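Local coordinates for protein iron aquisition yersiniabactin synthesis enzyme, YbtT (Escherichia coli, PDB 6BA9) that acts as a low-specificity type II thioesterase that maintains production of the metallophore yersiniabactin by its NRPS/PKS assembly line, at residues T47-D52 / T64-L69. The protein carries 1 engineered substitution. Sequence-based numbering, arbitrary orientation.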
ATOM      1  N   THR A  47      -2.702  -0.062  -9.668  1.00 13.19           N
ATOM      2  CA  THR A  47      -4.156   0.057  -9.768  1.00 12.00           C
ATOM      3  C   THR A  47      -4.805  -1.257  -9.361  1.00 10.71           C
ATOM      4  O   THR A  47      -4.475  -2.305  -9.925  1.00 14.35           O
ATOM      5  CB  THR A  47      -4.554   0.327 -11.219  1.00 13.19           C
ATOM      6  OG1 THR A  47      -3.817   1.431 -11.744  1.00 16.34           O
ATOM      7  CG2 THR A  47      -6.034   0.599 -11.334  1.00 14.45           C
ATOM      8  N   TRP A  48      -5.735  -1.206  -8.419  1.00 12.42           N
ATOM      9  CA  TRP A  48      -6.530  -2.384  -8.109  1.00 15.61           C
ATOM     10  C   TRP A  48      -7.557  -2.626  -9.221  1.00 14.34           C
ATOM     11  O   TRP A  48      -8.223  -1.682  -9.672  1.00 13.92           O
ATOM     12  CB  TRP A  48      -7.266  -2.209  -6.788  1.00 15.03           C
ATOM     13  CG  TRP A  48      -6.442  -1.973  -5.532  1.00 14.41           C
ATOM     14  CD1 TRP A  48      -6.853  -1.260  -4.451  1.00 18.24           C
ATOM     15  CD2 TRP A  48      -5.119  -2.466  -5.212  1.00 12.79           C
ATOM     16  NE1 TRP A  48      -5.888  -1.272  -3.470  1.00 16.97           N
ATOM     17  CE2 TRP A  48      -4.814  -1.988  -3.911  1.00 16.48           C
ATOM     18  CE3 TRP A  48      -4.167  -3.239  -5.882  1.00 13.96           C
ATOM     19  CZ2 TRP A  48      -3.614  -2.259  -3.273  1.00 14.99           C
ATOM     20  CZ3 TRP A  48      -2.962  -3.507  -5.235  1.00 14.82           C
ATOM     21  CH2 TRP A  48      -2.707  -3.011  -3.937  1.00 14.69           C
ATOM     22  N   PRO A  49      -7.697  -3.854  -9.709  1.00 13.00           N
ATOM     23  CA  PRO A  49      -8.733  -4.133 -10.707  1.00 13.45           C
ATOM     24  C   PRO A  49     -10.092  -3.577 -10.293  1.00 12.88           C
ATOM     25  O   PRO A  49     -10.462  -3.544  -9.107  1.00 13.33           O
ATOM     26  CB  PRO A  49      -8.723  -5.664 -10.790  1.00 16.12           C
ATOM     27  CG  PRO A  49      -7.289  -6.022 -10.500  1.00 16.79           C
ATOM     28  CD  PRO A  49      -6.847  -5.030  -9.458  1.00 14.29           C
ATOM     29  N   GLY A  50     -10.811  -3.074 -11.297  1.00 12.64           N
ATOM     30  CA  GLY A  50     -12.157  -2.574 -11.137  1.00 13.68           C
ATOM     31  C   GLY A  50     -12.303  -1.077 -11.292  1.00 13.69           C
ATOM     32  O   GLY A  50     -13.432  -0.577 -11.199  1.00 15.56           O
ATOM     33  N   ARG A  51     -11.214  -0.340 -11.476  1.00 13.11           N
ATOM     34  CA  ARG A  51     -11.282   1.108 -11.578  1.00 14.51           C
ATOM     35  C   ARG A  51     -10.181   1.589 -12.506  1.00 12.82           C
ATOM     36  O   ARG A  51      -9.278   0.832 -12.884  1.00 12.53           O
ATOM     37  CB  ARG A  51     -11.118   1.764 -10.206  1.00 16.10           C
ATOM     38  CG  ARG A  51      -9.701   1.631  -9.632  1.00 14.73           C
ATOM     39  CD  ARG A  51      -9.688   1.349  -8.114  1.00 15.80           C
ATOM     40  NE  ARG A  51     -10.086  -0.033  -7.825  1.00 15.01           N
ATOM     41  CZ  ARG A  51     -10.345  -0.510  -6.612  1.00 15.95           C
ATOM     42  NH1 ARG A  51     -10.281   0.287  -5.542  1.00 18.30           N
ATOM     43  NH2 ARG A  51     -10.698  -1.773  -6.475  1.00 15.68           N
ATOM     44  N   ASP A  52     -10.230   2.879 -12.823  1.00 14.79           N
ATOM     45  CA  ASP A  52      -9.219   3.535 -13.670  1.00 13.89           C
ATOM     46  C   ASP A  52      -9.132   2.764 -14.990  1.00 14.36           C
ATOM     47  O   ASP A  52     -10.186   2.414 -15.543  1.00 14.47           O
ATOM     48  CB  ASP A  52      -7.915   3.721 -12.913  1.00 16.43           C
ATOM     49  CG  ASP A  52      -8.056   4.618 -11.697  1.00 18.23           C
ATOM     50  OD1 ASP A  52      -9.000   5.437 -11.604  1.00 18.22           O
ATOM     51  OD2 ASP A  52      -7.201   4.489 -10.790  1.00 16.75           O
ATOM     52  N   THR A  64      -3.664 -11.881  -1.424  1.00 14.31           N
ATOM     53  CA  THR A  64      -2.653 -12.726  -2.056  1.00 13.68           C
ATOM     54  C   THR A  64      -2.874 -12.822  -3.567  1.00 14.31           C
ATOM     55  O   THR A  64      -1.903 -12.933  -4.324  1.00 14.28           O
ATOM     56  CB  THR A  64      -2.574 -14.104  -1.368  1.00 15.05           C
ATOM     57  OG1 THR A  64      -3.871 -14.695  -1.308  1.00 16.76           O
ATOM     58  CG2 THR A  64      -2.018 -14.000   0.036  1.00 16.17           C
ATOM     59  N   GLN A  65      -4.127 -12.773  -4.026  1.00 13.63           N
ATOM     60  CA  GLN A  65      -4.396 -12.747  -5.473  1.00 13.34           C
ATOM     61  C   GLN A  65      -3.852 -11.466  -6.106  1.00 13.16           C
ATOM     62  O   GLN A  65      -3.234 -11.492  -7.176  1.00 14.62           O
ATOM     63  CB  GLN A  65      -5.889 -12.859  -5.764  1.00 17.09           C
ATOM     64  CG  GLN A  65      -6.476 -14.221  -5.598  1.00 22.65           C
ATOM     65  CD  GLN A  65      -7.977 -14.212  -5.797  1.00 28.44           C
ATOM     66  OE1 GLN A  65      -8.547 -13.238  -6.318  1.00 24.95           O
ATOM     67  NE2 GLN A  65      -8.636 -15.292  -5.375  1.00 38.02           N
ATOM     68  N   LEU A  66      -4.096 -10.322  -5.468  1.00 13.47           N
ATOM     69  CA  LEU A  66      -3.534  -9.069  -5.961  1.00 11.48           C
ATOM     70  C   LEU A  66      -2.011  -9.131  -6.024  1.00 12.37           C
ATOM     71  O   LEU A  66      -1.397  -8.673  -7.001  1.00 11.21           O
ATOM     72  CB  LEU A  66      -3.980  -7.920  -5.056  1.00 11.97           C
ATOM     73  CG  LEU A  66      -5.451  -7.518  -5.179  1.00 11.14           C
ATOM     74  CD1 LEU A  66      -5.864  -6.651  -3.986  1.00 14.14           C
ATOM     75  CD2 LEU A  66      -5.700  -6.769  -6.476  1.00 12.12           C
ATOM     76  N   ALA A  67      -1.389  -9.690  -4.982  1.00 12.05           N
ATOM     77  CA  ALA A  67       0.067  -9.796  -4.918  1.00 11.67           C
ATOM     78  C   ALA A  67       0.615 -10.705  -6.004  1.00 11.67           C
ATOM     79  O   ALA A  67       1.690 -10.445  -6.553  1.00 11.85           O
ATOM     80  CB  ALA A  67       0.463 -10.343  -3.550  1.00 11.86           C
ATOM     81  N   ALA A  68      -0.095 -11.789  -6.310  1.00 13.08           N
ATOM     82  CA  ALA A  68       0.358 -12.670  -7.380  1.00 13.27           C
ATOM     83  C   ALA A  68       0.341 -11.953  -8.722  1.00 15.08           C
ATOM     84  O   ALA A  68       1.282 -12.072  -9.513  1.00 14.12           O
ATOM     85  CB  ALA A  68      -0.524 -13.914  -7.439  1.00 15.60           C
ATOM     86  N   LEU A  69      -0.717 -11.208  -9.007  1.00 13.07           N
ATOM     87  CA  LEU A  69      -0.769 -10.440 -10.247  1.00 12.77           C
ATOM     88  C   LEU A  69       0.372  -9.434 -10.306  1.00 12.52           C
ATOM     89  O   LEU A  69       1.050  -9.291 -11.327  1.00 13.73           O
ATOM     90  CB  LEU A  69      -2.117  -9.732 -10.373  1.00 15.11           C
ATOM     91  CG  LEU A  69      -3.347 -10.591 -10.625  1.00 21.72           C
ATOM     92  CD1 LEU A  69      -4.573  -9.701 -10.545  1.00 26.32           C
ATOM     93  CD2 LEU A  69      -3.289 -11.277 -12.002  1.00 25.48           C
TER
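Leu66 sets CD2 against both the indole of Trp48 and the ring of Pro49 and lays CD1 over one face of the indole, toward its rim, a small apolar junction in an alpha/beta-hydrolase fold. It illustrates how a long connection after a strand is drawn back onto the helix that follows it: residues 47-52 leave strand 42-46, second from one edge of the sheet, and residues 64-69 belong to helix 63-77. Leu66 CB already points toward the loop; CG anti to the carbonyl carbon (chi1 -72°) then carries the methyls to the rings. Leu66 CD2 comes 3.6 Å from Pro49 CD. The same methyl lies 3.9 Å from Trp48 CE3. The Trp48 and Leu66 side chains meet at roughly a right angle, whereas Pro49 and Leu66 run past each other in opposite directions. No hydrogen bond joins the two segments, and all three residues are buried. Met91 and Val95 of helix 91-105 also touch the indole, and Leu60 packs on Leu66.

Within the loop, Trp48 to Arg51 form a type II turn with Gly50 at its third position, at positive phi, and Gly50 and Arg51 fit a G1 beta bulge. Arg51 folds back over this turn: Trp48 CB lies 3.4 Å above one face of the Arg51 guanidinium, toward its rim, while NH1 forms a salt bridge with Asp168 of helix 155-174. Arg51 NE makes a weak hydrogen bond to Trp48 O. Arg51 NH2 gives a nearly straight one, 3.2 Å long, to Pro49 O, which lies almost in the guanidinium plane, while NH2 approaches tilted 34° from the carbonyl plane.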